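PDB 5C0P: endo-arabinase from Bacteroides thetaiotaomicron, which probably hydrolyses internal glycosidic linkages in arabinan and binds magnesium, as a glycoside hydrolase of family 43. Local coordinates for residues A[28-33]-A[82-87]; A[73-78]-A[101-106]; A[157-162]-A[197-202]; A[180-185]-A[217-222]; A[188-193]-A[223-228]. All blocks are in the same frame, centred on the assembly; numbering follows the deposited sequence.

Interaction 1 (A[28-33]-A[82-87]); sequences DPFILV and APDVYE. With MG (magnesium ion), chain C.
The Phe30 ring has CB of Asp84 over one face and turns its edge to Tyr86, and these contacts make up much of the apolar part. CG of Phe30 is anti to the backbone N (chi1 -175°), and from there the ring extends across the 82-87 strand. Asp84 CB sits 3.9 Å from the Phe30 centroid, offset toward the rim, a CH-pi contact. The Phe30 edge points at the Tyr86 face in a T-shaped pair, planes at 69°, with Phe30 CZ 3.5 Å from Tyr86 CE1. Further along, Leu32 CD2 packs on Val85 CG1 at 3.8 Å.

The polar part runs through metal and water. Asp84 OD1 binds the magnesium ion at 2.1 Å; four waters and His261 complete six ligands. One of those waters donates to both Asp28 O and Pro83 O, each at 2.8 Å, so it bridges the two segments. Another water, not on the metal, takes the N-H of Ala82 and donates to Asp28 OD2 at 2.7 Å.

The strands run nearly parallel, 16° apart, as the inner edges of adjacent blades in the five-bladed beta-propeller of this family. The Asp84 carboxylate is restrained at both oxygens: OD1 is on the metal, while OD2 takes a bond from a metal-bound water and a weak one from Tyr86 OH, which is also hydrogen-bonded to Leu139 N.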
# COMPACT_ATOMS: atom_id res chain seq x y z
N ASP A 28 8.42 1.27 0.27
CA ASP A 28 7.04 0.83 0.06
C ASP A 28 6.87 -0.34 -0.91
O ASP A 28 6.01 -0.28 -1.79
CB ASP A 28 6.20 2.03 -0.42
CG ASP A 28 6.47 3.30 0.41
OD1 ASP A 28 6.59 3.20 1.64
OD2 ASP A 28 6.57 4.40 -0.18
N PRO A 29 7.67 -1.41 -0.75
CA PRO A 29 7.64 -2.46 -1.77
C PRO A 29 6.40 -3.35 -1.74
O PRO A 29 6.13 -4.07 -0.76
CB PRO A 29 8.89 -3.29 -1.46
CG PRO A 29 9.03 -3.16 0.03
CD PRO A 29 8.60 -1.75 0.35
N PHE A 30 5.65 -3.29 -2.82
CA PHE A 30 4.47 -4.12 -3.01
C PHE A 30 4.83 -5.21 -4.01
O PHE A 30 5.28 -4.92 -5.11
CB PHE A 30 3.32 -3.26 -3.55
CG PHE A 30 2.01 -3.99 -3.68
CD1 PHE A 30 1.80 -4.87 -4.73
CD2 PHE A 30 0.99 -3.79 -2.76
CE1 PHE A 30 0.59 -5.55 -4.87
CE2 PHE A 30 -0.22 -4.47 -2.89
CZ PHE A 30 -0.42 -5.35 -3.94
N ILE A 31 4.61 -6.47 -3.63
CA ILE A 31 4.93 -7.59 -4.52
C ILE A 31 3.66 -8.11 -5.19
O ILE A 31 2.73 -8.57 -4.52
CB ILE A 31 5.54 -8.76 -3.73
CG1 ILE A 31 6.81 -8.32 -2.99
CG2 ILE A 31 5.81 -9.95 -4.67
CD1 ILE A 31 7.89 -7.76 -3.91
N LEU A 32 3.62 -8.01 -6.52
CA LEU A 32 2.55 -8.62 -7.30
C LEU A 32 2.95 -10.06 -7.63
O LEU A 32 3.97 -10.28 -8.29
CB LEU A 32 2.33 -7.84 -8.60
CG LEU A 32 1.42 -8.51 -9.64
CD1 LEU A 32 -0.03 -8.64 -9.14
CD2 LEU A 32 1.47 -7.72 -10.93
N VAL A 33 2.17 -11.02 -7.14
CA VAL A 33 2.35 -12.43 -7.51
C VAL A 33 1.43 -12.72 -8.68
O VAL A 33 0.21 -12.77 -8.52
CB VAL A 33 2.00 -13.37 -6.34
CG1 VAL A 33 2.31 -14.82 -6.71
CG2 VAL A 33 2.77 -12.97 -5.10
N ALA A 82 4.55 5.34 -3.72
CA ALA A 82 4.05 4.06 -3.22
C ALA A 82 3.08 3.32 -4.12
O ALA A 82 1.92 3.11 -3.78
CB ALA A 82 3.44 4.27 -1.82
N PRO A 83 3.55 2.88 -5.29
CA PRO A 83 2.67 2.10 -6.16
C PRO A 83 2.32 0.72 -5.57
O PRO A 83 3.15 0.07 -4.92
CB PRO A 83 3.51 1.93 -7.43
CG PRO A 83 4.95 2.09 -6.96
CD PRO A 83 4.90 3.09 -5.86
N ASP A 84 1.07 0.31 -5.80
CA ASP A 84 0.61 -1.06 -5.59
C ASP A 84 0.10 -1.53 -6.95
O ASP A 84 -0.41 -0.72 -7.73
CB ASP A 84 -0.62 -1.11 -4.67
CG ASP A 84 -0.32 -0.81 -3.21
OD1 ASP A 84 0.82 -0.45 -2.83
OD2 ASP A 84 -1.29 -0.95 -2.43
N VAL A 85 0.20 -2.83 -7.24
CA VAL A 85 -0.39 -3.34 -8.48
C VAL A 85 -1.21 -4.59 -8.19
O VAL A 85 -0.72 -5.53 -7.55
CB VAL A 85 0.67 -3.64 -9.58
CG1 VAL A 85 0.02 -4.23 -10.82
CG2 VAL A 85 1.41 -2.36 -9.95
N TYR A 86 -2.45 -4.60 -8.68
CA TYR A 86 -3.37 -5.69 -8.43
C TYR A 86 -3.83 -6.33 -9.72
O TYR A 86 -4.13 -5.64 -10.69
CB TYR A 86 -4.61 -5.17 -7.69
CG TYR A 86 -4.27 -4.48 -6.40
CD1 TYR A 86 -4.15 -5.20 -5.22
CD2 TYR A 86 -4.05 -3.10 -6.36
CE1 TYR A 86 -3.84 -4.57 -4.02
CE2 TYR A 86 -3.74 -2.47 -5.17
CZ TYR A 86 -3.63 -3.21 -4.01
OH TYR A 86 -3.32 -2.59 -2.81
N GLU A 87 -3.94 -7.66 -9.71
CA GLU A 87 -4.64 -8.34 -10.79
C GLU A 87 -6.11 -8.36 -10.42
O GLU A 87 -6.49 -8.75 -9.31
CB GLU A 87 -4.12 -9.77 -10.97
CG GLU A 87 -4.57 -10.46 -12.27
CD GLU A 87 -5.97 -11.04 -12.22
OE1 GLU A 87 -6.52 -11.25 -11.12
OE2 GLU A 87 -6.53 -11.29 -13.31
MG MG C . 1.58 0.24 -0.98
O HOH W 1 3.35 0.39 -2.11
O HOH W 2 7.22 5.05 -2.73
O HOH W 3 5.74 -1.21 -4.77
O HOH W 4 0.83 2.15 -1.51
O HOH W 5 -0.31 -0.08 -0.12
O HOH W 6 2.02 -1.67 -0.17

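Interaction 2 (A[73-78]-A[101-106]); sequences DFWGQQ and AGVKRG
Trp75 reaches the 101-106 segment with the six-membered end of its indole. CZ3 touches Val103 CG1 at 3.9 Å, and the side chains cross obliquely. The same CZ3 is 3.9 Å from Lys104 O. CH2 comes closer still to the chain, 3.6 Å from Gly106 O, which lies at the ring edge near its plane. Gly106 has no side chain, and its backbone meets the indole rim directly.

Out at the solvent-facing end the link is a water. It donates to Gln78 OE1 and accepts from Ala101 N, both at 3.0 Å, and so spans a gap of 3.8 Å between OE1 and that nitrogen.

Behind this first shell, Trp75 CD1 rests over one face of Phe74. Phe74 in turn meets Phe68 and Phe98 edge-to-face. Gln77 NE2 gives a nearly straight bond to Phe74 O, 2.9 Å at 161°, and a second to Lys71 O, tying the loop back on itself. Gln77 and Gln78 together face Ser99 in a classic beta bulge, where the loop enters strand 78-88 of the propeller blade.

Across the join the chemistry is therefore indole carbon against valine methyl and backbone, all at van der Waals distance, plus one water-mediated link. That single polar connection sits at the exposed rim.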
# COMPACT_ATOMS: atom_id res chain seq x y z
N ASP A 73 -0.82 15.51 -20.05
CA ASP A 73 -2.19 15.79 -19.66
C ASP A 73 -2.69 14.98 -18.46
O ASP A 73 -3.82 15.15 -18.02
CB ASP A 73 -3.16 15.64 -20.84
CG ASP A 73 -3.22 14.23 -21.40
OD1 ASP A 73 -2.47 13.35 -20.93
OD2 ASP A 73 -4.01 14.01 -22.34
N PHE A 74 -1.83 14.12 -17.91
CA PHE A 74 -2.19 13.39 -16.69
C PHE A 74 -2.36 14.37 -15.53
O PHE A 74 -1.58 15.31 -15.38
CB PHE A 74 -1.13 12.37 -16.34
CG PHE A 74 -1.48 11.49 -15.18
CD1 PHE A 74 -2.61 10.67 -15.22
CD2 PHE A 74 -0.68 11.47 -14.05
CE1 PHE A 74 -2.92 9.83 -14.14
CE2 PHE A 74 -0.99 10.64 -12.97
CZ PHE A 74 -2.12 9.82 -13.02
N TRP A 75 -3.38 14.14 -14.71
CA TRP A 75 -3.74 15.09 -13.67
C TRP A 75 -2.66 15.28 -12.62
O TRP A 75 -2.55 16.36 -12.04
CB TRP A 75 -5.02 14.64 -12.97
CG TRP A 75 -4.84 13.49 -12.00
CD1 TRP A 75 -4.94 12.16 -12.28
CD2 TRP A 75 -4.55 13.58 -10.60
NE1 TRP A 75 -4.71 11.42 -11.15
CE2 TRP A 75 -4.47 12.26 -10.10
CE3 TRP A 75 -4.34 14.65 -9.72
CZ2 TRP A 75 -4.20 11.98 -8.75
CZ3 TRP A 75 -4.06 14.37 -8.38
CH2 TRP A 75 -4.00 13.05 -7.91
N GLY A 76 -1.89 14.24 -12.35
CA GLY A 76 -0.96 14.25 -11.23
C GLY A 76 0.49 14.18 -11.67
O GLY A 76 1.03 13.09 -11.85
N GLN A 77 1.12 15.33 -11.83
CA GLN A 77 2.48 15.35 -12.34
C GLN A 77 3.53 15.21 -11.25
O GLN A 77 4.72 15.06 -11.55
CB GLN A 77 2.72 16.61 -13.16
CG GLN A 77 1.83 16.73 -14.40
CD GLN A 77 2.20 15.73 -15.49
OE1 GLN A 77 3.37 15.45 -15.72
NE2 GLN A 77 1.19 15.18 -16.16
N GLN A 78 3.12 15.25 -9.98
CA GLN A 78 4.07 15.18 -8.87
C GLN A 78 3.89 13.93 -8.03
O GLN A 78 2.83 13.28 -8.08
CB GLN A 78 3.94 16.43 -7.97
CG GLN A 78 4.33 17.72 -8.68
CD GLN A 78 4.16 18.95 -7.82
OE1 GLN A 78 3.52 19.92 -8.23
NE2 GLN A 78 4.75 18.94 -6.63
N ALA A 101 -0.04 21.15 -8.94
CA ALA A 101 -0.39 22.51 -8.57
C ALA A 101 -1.91 22.64 -8.70
O ALA A 101 -2.48 22.28 -9.73
CB ALA A 101 0.32 23.50 -9.46
N GLY A 102 -2.55 23.11 -7.63
CA GLY A 102 -3.99 23.33 -7.65
C GLY A 102 -4.87 22.11 -7.49
O GLY A 102 -6.10 22.21 -7.63
N VAL A 103 -4.28 20.94 -7.22
CA VAL A 103 -5.05 19.74 -6.94
C VAL A 103 -4.49 19.04 -5.71
O VAL A 103 -3.28 18.79 -5.63
CB VAL A 103 -5.01 18.73 -8.10
CG1 VAL A 103 -6.09 17.68 -7.92
CG2 VAL A 103 -5.16 19.43 -9.44
N LYS A 104 -5.35 18.71 -4.76
CA LYS A 104 -4.89 18.00 -3.56
C LYS A 104 -4.32 16.63 -3.89
O LYS A 104 -4.74 15.97 -4.85
CB LYS A 104 -6.02 17.88 -2.53
CG LYS A 104 -6.34 19.19 -1.84
CD LYS A 104 -7.11 18.98 -0.55
CE LYS A 104 -7.24 20.30 0.20
NZ LYS A 104 -7.60 21.38 -0.75
N ARG A 105 -3.36 16.20 -3.08
CA ARG A 105 -2.78 14.87 -3.22
C ARG A 105 -3.87 13.81 -3.16
O ARG A 105 -4.81 13.92 -2.37
CB ARG A 105 -1.76 14.64 -2.10
CG ARG A 105 -1.01 13.33 -2.20
CD ARG A 105 0.22 13.31 -1.30
NE ARG A 105 1.25 14.22 -1.79
CZ ARG A 105 1.82 15.18 -1.07
NH1 ARG A 105 2.74 15.95 -1.62
NH2 ARG A 105 1.48 15.35 0.20
N GLY A 106 -3.75 12.80 -4.01
CA GLY A 106 -4.68 11.68 -3.97
C GLY A 106 -4.13 10.47 -4.68
O GLY A 106 -3.13 10.55 -5.40
O HOH W 7 2.13 20.25 -10.84

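Interaction 3 (A[157-162]-A[197-202]); sequences ETIDGE and SGVTGN. With MG (magnesium ion), chain B.
Just past the short helix 155-158, the chain carrying the second magnesium site pairs with the 197-202 segment through a single beta bridge, Asp160 with Asn202. Asn202 N donates to Ile159 O at 2.9 Å, and Gly161 N returns a bond to Asn202 O at 2.8 Å, more bent at 137°. The Ile159 carbonyl also takes a CA-H...O contact from Gly201; a CB there would collide with Ile159 O, and its absence lets the two chains come this close.

Asn202 adds a side-chain bond: ND2 gives Asp160 OD1 a fairly straight one, 3.0 Å at 165°, arriving from above the carboxylate plane, with the two flat groups turned 66° apart. Asp160 OD2 is held by Ser186, and Asn202 OD1 by Ser193.

The chain leaves the helix at Ile159, which has positive phi. Just before it, Thr158 O binds the magnesium ion at 2.1 Å. Five waters fill the remaining sites of the metal; one of them donates to Asp160 O and to Glu162 OE2, so the carboxylate of Glu162 acts from the second shell.

At the exposed end, Ile159 CD1 meets Val199 CG1 at 3.5 Å, while Ile159 CG2 lies beside Thr200 O.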
# COMPACT_ATOMS: atom_id res chain seq x y z
N GLU A 157 -3.00 17.48 7.40
CA GLU A 157 -4.32 18.09 7.29
C GLU A 157 -5.19 17.76 8.51
O GLU A 157 -5.89 18.62 9.04
CB GLU A 157 -4.98 17.58 6.01
CG GLU A 157 -6.41 18.05 5.77
CD GLU A 157 -6.82 17.90 4.30
OE1 GLU A 157 -7.51 16.92 3.97
OE2 GLU A 157 -6.47 18.77 3.49
N THR A 158 -5.11 16.51 8.97
CA THR A 158 -6.04 16.01 10.00
C THR A 158 -5.49 16.01 11.42
O THR A 158 -6.24 15.79 12.37
CB THR A 158 -6.51 14.58 9.67
OG1 THR A 158 -5.37 13.70 9.63
CG2 THR A 158 -7.20 14.56 8.33
N ILE A 159 -4.18 16.24 11.55
CA ILE A 159 -3.44 16.17 12.82
C ILE A 159 -3.31 14.73 13.34
O ILE A 159 -2.21 14.18 13.35
CB ILE A 159 -4.00 17.11 13.92
CG1 ILE A 159 -4.29 18.50 13.33
CG2 ILE A 159 -3.01 17.22 15.06
CD1 ILE A 159 -3.09 19.15 12.66
N ASP A 160 -4.42 14.15 13.78
CA ASP A 160 -4.49 12.72 14.06
C ASP A 160 -4.81 12.07 12.72
O ASP A 160 -5.92 12.20 12.20
CB ASP A 160 -5.60 12.44 15.09
CG ASP A 160 -5.33 11.21 15.94
OD1 ASP A 160 -4.33 10.50 15.67
OD2 ASP A 160 -6.13 10.96 16.88
N GLY A 161 -3.81 11.40 12.13
CA GLY A 161 -3.95 10.79 10.82
C GLY A 161 -5.13 9.84 10.80
O GLY A 161 -5.45 9.23 11.82
N GLU A 162 -5.79 9.73 9.64
CA GLU A 162 -7.02 8.97 9.52
C GLU A 162 -6.89 7.89 8.45
O GLU A 162 -6.19 8.07 7.46
CB GLU A 162 -8.17 9.92 9.18
CG GLU A 162 -8.49 10.92 10.31
CD GLU A 162 -9.48 12.00 9.92
OE1 GLU A 162 -9.92 12.06 8.75
OE2 GLU A 162 -9.83 12.82 10.81
N SER A 197 6.69 20.21 9.24
CA SER A 197 5.96 21.23 8.49
C SER A 197 5.07 22.08 9.40
O SER A 197 3.96 22.46 9.02
CB SER A 197 5.13 20.60 7.37
OG SER A 197 5.94 19.80 6.53
N GLY A 198 5.56 22.34 10.61
CA GLY A 198 4.86 23.18 11.56
C GLY A 198 3.76 22.50 12.36
O GLY A 198 3.02 23.15 13.09
N VAL A 199 3.67 21.18 12.24
CA VAL A 199 2.57 20.43 12.85
C VAL A 199 3.08 19.23 13.67
O VAL A 199 4.01 18.55 13.25
CB VAL A 199 1.62 19.89 11.77
CG1 VAL A 199 0.43 19.18 12.39
CG2 VAL A 199 1.15 21.01 10.86
N THR A 200 2.45 18.98 14.83
CA THR A 200 2.74 17.79 15.61
C THR A 200 1.51 16.90 15.62
O THR A 200 0.43 17.31 16.08
CB THR A 200 3.15 18.13 17.06
OG1 THR A 200 4.35 18.92 17.04
CG2 THR A 200 3.40 16.85 17.85
N GLY A 201 1.65 15.69 15.11
CA GLY A 201 0.51 14.80 14.97
C GLY A 201 0.94 13.38 14.71
O GLY A 201 2.12 13.05 14.83
N ASN A 202 -0.02 12.54 14.33
CA ASN A 202 0.20 11.11 14.19
C ASN A 202 -0.02 10.64 12.76
O ASN A 202 -1.09 10.86 12.18
CB ASN A 202 -0.73 10.33 15.12
CG ASN A 202 -0.62 10.79 16.55
OD1 ASN A 202 0.48 10.82 17.12
ND2 ASN A 202 -1.75 11.17 17.15
MG MG B . -8.22 15.66 13.15
O HOH W 8 -8.23 13.58 12.73
O HOH W 9 -7.45 15.24 15.02
O HOH W 10 -9.17 16.01 11.31
O HOH W 11 -8.04 17.73 13.48
O HOH W 12 -10.12 15.53 13.95

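Interaction 4 (A[180-185]-A[217-222]); sequences YLLFKA and LIMLWS
Leu182 is the first residue of 180-185 to reach strand 217-222, its CD1 lying 3.5 Å from CE of Met219, tighter than usual for two methyl carbons. Met219 is modelled as selenomethionine. The two strands belong to neighbouring sheets of the beta-propeller, and their directions differ by 66°; at 11.6 Å between axes, the space between them is filled mainly by side chains.

Phe183 comes next and does most of the work. Its CG lies between the backbone N and the carbonyl carbon (chi1 58°), and beyond it the ring lodges between Met219 and Trp221. On one part of its rim, CE2 meets Met219 SE at 3.7 Å. The selenium lies at the ring edge, 4.9 Å from the Phe183 centroid, in a Met-aromatic contact. Another part of the rim is turned to the indole: Phe183 presents its edge to the Trp221 face in an edge-to-face pair with the planes at 55°. Its CE1 stands over the indole, 3.6 Å from Trp221 CE2. The polar end of Trp221 is taken up by Gln249, since NE1 donates to its OE1, while Trp190 meets the same indole from the following loop.

Lys184 points away from 217-222, and its side chain touches Asp160 and Glu162. Ala185 closes the contact at the six-membered end of the indole, where its CB lies 3.8 Å from Trp221 CZ3 and its CA 3.6 Å from Trp221 CH2.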
# COMPACT_ATOMS: atom_id res chain seq x y z
N TYR A 180 -15.71 5.92 4.74
CA TYR A 180 -16.04 5.62 6.12
C TYR A 180 -14.76 5.61 6.97
O TYR A 180 -13.82 4.90 6.66
CB TYR A 180 -16.77 4.27 6.22
CG TYR A 180 -17.47 4.08 7.54
CD1 TYR A 180 -16.78 3.61 8.64
CD2 TYR A 180 -18.81 4.41 7.68
CE1 TYR A 180 -17.41 3.45 9.86
CE2 TYR A 180 -19.45 4.26 8.90
CZ TYR A 180 -18.74 3.79 9.98
OH TYR A 180 -19.38 3.64 11.19
N LEU A 181 -14.73 6.44 8.01
CA LEU A 181 -13.57 6.53 8.89
C LEU A 181 -13.43 5.28 9.74
O LEU A 181 -14.33 4.96 10.53
CB LEU A 181 -13.65 7.78 9.77
CG LEU A 181 -12.54 7.94 10.82
CD1 LEU A 181 -11.22 8.19 10.15
CD2 LEU A 181 -12.86 9.09 11.75
N LEU A 182 -12.32 4.58 9.58
CA LEU A 182 -12.05 3.34 10.31
C LEU A 182 -11.47 3.61 11.70
O LEU A 182 -11.93 3.06 12.70
CB LEU A 182 -11.11 2.45 9.51
CG LEU A 182 -11.64 2.05 8.13
CD1 LEU A 182 -10.76 1.00 7.50
CD2 LEU A 182 -13.07 1.55 8.20
N PHE A 183 -10.44 4.45 11.74
CA PHE A 183 -9.81 4.84 13.00
C PHE A 183 -8.82 5.95 12.76
O PHE A 183 -8.48 6.25 11.61
CB PHE A 183 -9.10 3.65 13.69
CG PHE A 183 -8.05 2.97 12.86
CD1 PHE A 183 -6.74 3.46 12.81
CD2 PHE A 183 -8.35 1.82 12.16
CE1 PHE A 183 -5.77 2.81 12.06
CE2 PHE A 183 -7.38 1.16 11.42
CZ PHE A 183 -6.09 1.66 11.36
N LYS A 184 -8.40 6.58 13.85
CA LYS A 184 -7.33 7.55 13.83
C LYS A 184 -6.09 6.90 14.43
O LYS A 184 -6.20 6.01 15.27
CB LYS A 184 -7.72 8.79 14.62
CG LYS A 184 -8.99 9.45 14.11
CD LYS A 184 -9.37 10.68 14.91
CE LYS A 184 -10.49 11.44 14.20
NZ LYS A 184 -10.91 12.65 14.96
N ALA A 185 -4.92 7.35 14.00
CA ALA A 185 -3.66 6.71 14.41
C ALA A 185 -3.48 6.66 15.93
O ALA A 185 -2.91 5.69 16.46
CB ALA A 185 -2.47 7.40 13.75
N LEU A 217 -10.66 -10.14 9.85
CA LEU A 217 -9.75 -9.31 9.07
C LEU A 217 -8.63 -8.78 9.92
O LEU A 217 -8.83 -8.37 11.07
CB LEU A 217 -10.49 -8.12 8.46
CG LEU A 217 -11.80 -8.41 7.72
CD1 LEU A 217 -12.41 -7.10 7.24
CD2 LEU A 217 -11.52 -9.34 6.57
N ILE A 218 -7.42 -8.81 9.36
CA ILE A 218 -6.30 -8.09 9.93
C ILE A 218 -5.94 -6.93 9.02
O ILE A 218 -5.83 -7.10 7.79
CB ILE A 218 -5.07 -9.00 10.09
CG1 ILE A 218 -5.42 -10.24 10.91
CG2 ILE A 218 -3.91 -8.24 10.74
CD1 ILE A 218 -4.29 -11.26 10.99
N MSE A 219 -5.75 -5.75 9.60
CA MSE A 219 -5.19 -4.64 8.83
C MSE A 219 -3.79 -4.35 9.30
O MSE A 219 -3.52 -4.25 10.50
CB MSE A 219 -6.03 -3.36 8.92
CG MSE A 219 -5.47 -2.26 8.00
SE MSE A 219 -6.33 -0.60 8.30
CE MSE A 219 -7.98 -1.06 7.39
N LEU A 220 -2.89 -4.25 8.34
CA LEU A 220 -1.56 -3.71 8.61
C LEU A 220 -1.56 -2.24 8.21
O LEU A 220 -2.25 -1.83 7.26
CB LEU A 220 -0.50 -4.46 7.82
CG LEU A 220 -0.39 -5.95 8.13
CD1 LEU A 220 0.69 -6.57 7.24
CD2 LEU A 220 -0.09 -6.19 9.59
N TRP A 221 -0.78 -1.44 8.93
CA TRP A 221 -0.60 -0.04 8.59
C TRP A 221 0.64 0.46 9.30
O TRP A 221 1.18 -0.22 10.17
CB TRP A 221 -1.84 0.78 8.97
CG TRP A 221 -2.16 0.81 10.44
CD1 TRP A 221 -2.69 -0.20 11.19
CD2 TRP A 221 -2.01 1.93 11.31
NE1 TRP A 221 -2.86 0.22 12.49
CE2 TRP A 221 -2.45 1.53 12.59
CE3 TRP A 221 -1.53 3.23 11.13
CZ2 TRP A 221 -2.42 2.39 13.69
CZ3 TRP A 221 -1.50 4.09 12.23
CH2 TRP A 221 -1.95 3.66 13.49
N SER A 222 1.11 1.65 8.92
CA SER A 222 2.34 2.17 9.50
C SER A 222 2.22 3.55 10.13
O SER A 222 1.42 4.39 9.69
CB SER A 222 3.46 2.20 8.46
OG SER A 222 3.95 0.89 8.22

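Interaction 5 (A[188-193]-A[223-228]); sequences APWVGS and SFRKTD
Val191 and Arg225 form a single beta bridge at the last residue of the type I turn from Ala188 to Val191, the touching parts of the two chains running 91° apart. Gly192 N donates to Phe224 O at 2.9 Å, almost straight at 175°, and Lys226 N donates to Trp190 O, also at 2.9 Å. Gly192 has no side chain, and its CA lies 3.5 Å from Lys226 CB.

Lys226 then stretches over the turn, extended beyond CG, and NZ donates to Pro189 O at 2.8 Å; the ammonium charge probably polarises this carbonyl. The six-membered ring of Trp190 comes back to the 223-228 segment: CH2 touches Ser223 CB at 3.5 Å, and CE3 lies near Arg225 CG. Val191 CG2 rests over one face of that indole. Ser223 OG bonds to Val203 O and takes a water that also donates to Gly192 O.

Arg225 grips Asp228 side-on, NE to OD1 and NH2 to OD2 (2.5 Å), a salt bridge across the loop that follows the strand. NH1 goes to Ser256 and Thr253. All this joins the loop leaving strand 178-184 to the end of strand 217-224, a connection between adjacent blades of the propeller.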
# COMPACT_ATOMS: atom_id res chain seq x y z
N ALA A 188 -4.00 3.53 18.38
CA ALA A 188 -3.00 2.49 18.64
C ALA A 188 -2.08 2.96 19.74
O ALA A 188 -1.49 4.04 19.64
CB ALA A 188 -2.21 2.19 17.38
N PRO A 189 -1.95 2.17 20.82
CA PRO A 189 -1.18 2.61 21.98
C PRO A 189 0.31 2.79 21.69
O PRO A 189 0.99 3.49 22.42
CB PRO A 189 -1.36 1.48 22.99
CG PRO A 189 -2.48 0.65 22.48
CD PRO A 189 -2.59 0.86 21.03
N TRP A 190 0.81 2.15 20.64
CA TRP A 190 2.25 2.20 20.36
C TRP A 190 2.63 3.48 19.62
O TRP A 190 3.81 3.82 19.54
CB TRP A 190 2.70 0.98 19.56
CG TRP A 190 1.94 0.77 18.27
CD1 TRP A 190 0.84 -0.02 18.09
CD2 TRP A 190 2.23 1.37 16.99
NE1 TRP A 190 0.43 0.04 16.77
CE2 TRP A 190 1.26 0.88 16.08
CE3 TRP A 190 3.21 2.24 16.52
CZ2 TRP A 190 1.25 1.24 14.73
CZ3 TRP A 190 3.20 2.60 15.17
CH2 TRP A 190 2.23 2.10 14.30
N VAL A 191 1.63 4.19 19.10
CA VAL A 191 1.88 5.35 18.25
C VAL A 191 2.36 6.57 19.04
O VAL A 191 1.81 6.91 20.09
CB VAL A 191 0.62 5.71 17.43
CG1 VAL A 191 0.77 7.08 16.77
CG2 VAL A 191 0.35 4.64 16.39
N GLY A 192 3.38 7.25 18.51
CA GLY A 192 3.82 8.51 19.06
C GLY A 192 3.74 9.60 18.01
O GLY A 192 3.88 9.33 16.82
N SER A 193 3.51 10.83 18.44
CA SER A 193 3.44 11.94 17.50
C SER A 193 4.80 12.35 16.97
O SER A 193 5.83 12.20 17.65
CB SER A 193 2.77 13.15 18.15
OG SER A 193 1.47 12.82 18.64
N SER A 223 3.03 3.76 11.15
CA SER A 223 3.17 5.04 11.83
C SER A 223 4.51 5.04 12.56
O SER A 223 5.33 4.15 12.36
CB SER A 223 2.01 5.27 12.80
OG SER A 223 1.92 6.63 13.17
N PHE A 224 4.73 6.03 13.41
CA PHE A 224 5.95 6.10 14.20
C PHE A 224 5.69 5.71 15.65
O PHE A 224 4.63 6.03 16.19
CB PHE A 224 6.57 7.50 14.09
CG PHE A 224 7.07 7.81 12.72
CD1 PHE A 224 6.22 8.34 11.76
CD2 PHE A 224 8.38 7.51 12.37
CE1 PHE A 224 6.68 8.59 10.47
CE2 PHE A 224 8.85 7.77 11.09
CZ PHE A 224 8.00 8.31 10.14
N ARG A 225 6.65 5.02 16.26
CA ARG A 225 6.51 4.50 17.63
C ARG A 225 6.83 5.56 18.66
O ARG A 225 7.79 6.32 18.50
CB ARG A 225 7.49 3.35 17.87
CG ARG A 225 7.32 2.19 16.92
CD ARG A 225 7.79 0.90 17.57
NE ARG A 225 9.20 0.87 17.96
CZ ARG A 225 9.82 -0.25 18.30
NH1 ARG A 225 9.16 -1.40 18.27
NH2 ARG A 225 11.10 -0.24 18.65
N LYS A 226 6.06 5.57 19.75
CA LYS A 226 6.29 6.53 20.83
C LYS A 226 7.55 6.23 21.64
O LYS A 226 8.18 7.15 22.17
CB LYS A 226 5.07 6.63 21.75
CG LYS A 226 4.81 5.41 22.61
CD LYS A 226 3.50 5.57 23.37
CE LYS A 226 3.30 4.42 24.34
NZ LYS A 226 1.92 4.41 24.90
N THR A 227 7.95 4.96 21.71
CA THR A 227 9.10 4.59 22.54
C THR A 227 10.43 5.13 22.00
O THR A 227 11.25 5.64 22.77
CB THR A 227 9.25 3.06 22.68
OG1 THR A 227 9.31 2.46 21.38
CG2 THR A 227 8.09 2.45 23.46
N ASP A 228 10.64 5.02 20.70
CA ASP A 228 11.95 5.34 20.11
C ASP A 228 11.89 6.11 18.79
O ASP A 228 12.93 6.39 18.18
CB ASP A 228 12.78 4.07 19.92
CG ASP A 228 12.06 2.99 19.12
OD1 ASP A 228 11.05 3.29 18.44
OD2 ASP A 228 12.50 1.82 19.16
O HOH W 13 5.94 2.51 20.94
O HOH W 14 3.00 9.04 14.20

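In the fold
Interaction 1 lies nearest the middle of the propeller, about 7 Å from the centre of the chain, and holds the magnesium site of Asp84 and His261; Ala82 is also about 4 Å, side chain to side chain, from Asp136, predicted to tune the catalytic acid. Interaction 2 is out at the surface, its centre 21 Å from that of interaction 1, though both reach the same sheet. Interactions 3, 4 and 5 form a connected cluster with centres 14 to 16 Å apart. Gly201 O and Ser193 CB, 3.4 Å apart, bring interactions 3 and 5 together, while Trp221 packs on Ala188, Trp190 and Val191. Lys104 CE touches Glu157 OE2 at 3.7 Å, linking interactions 2 and 3.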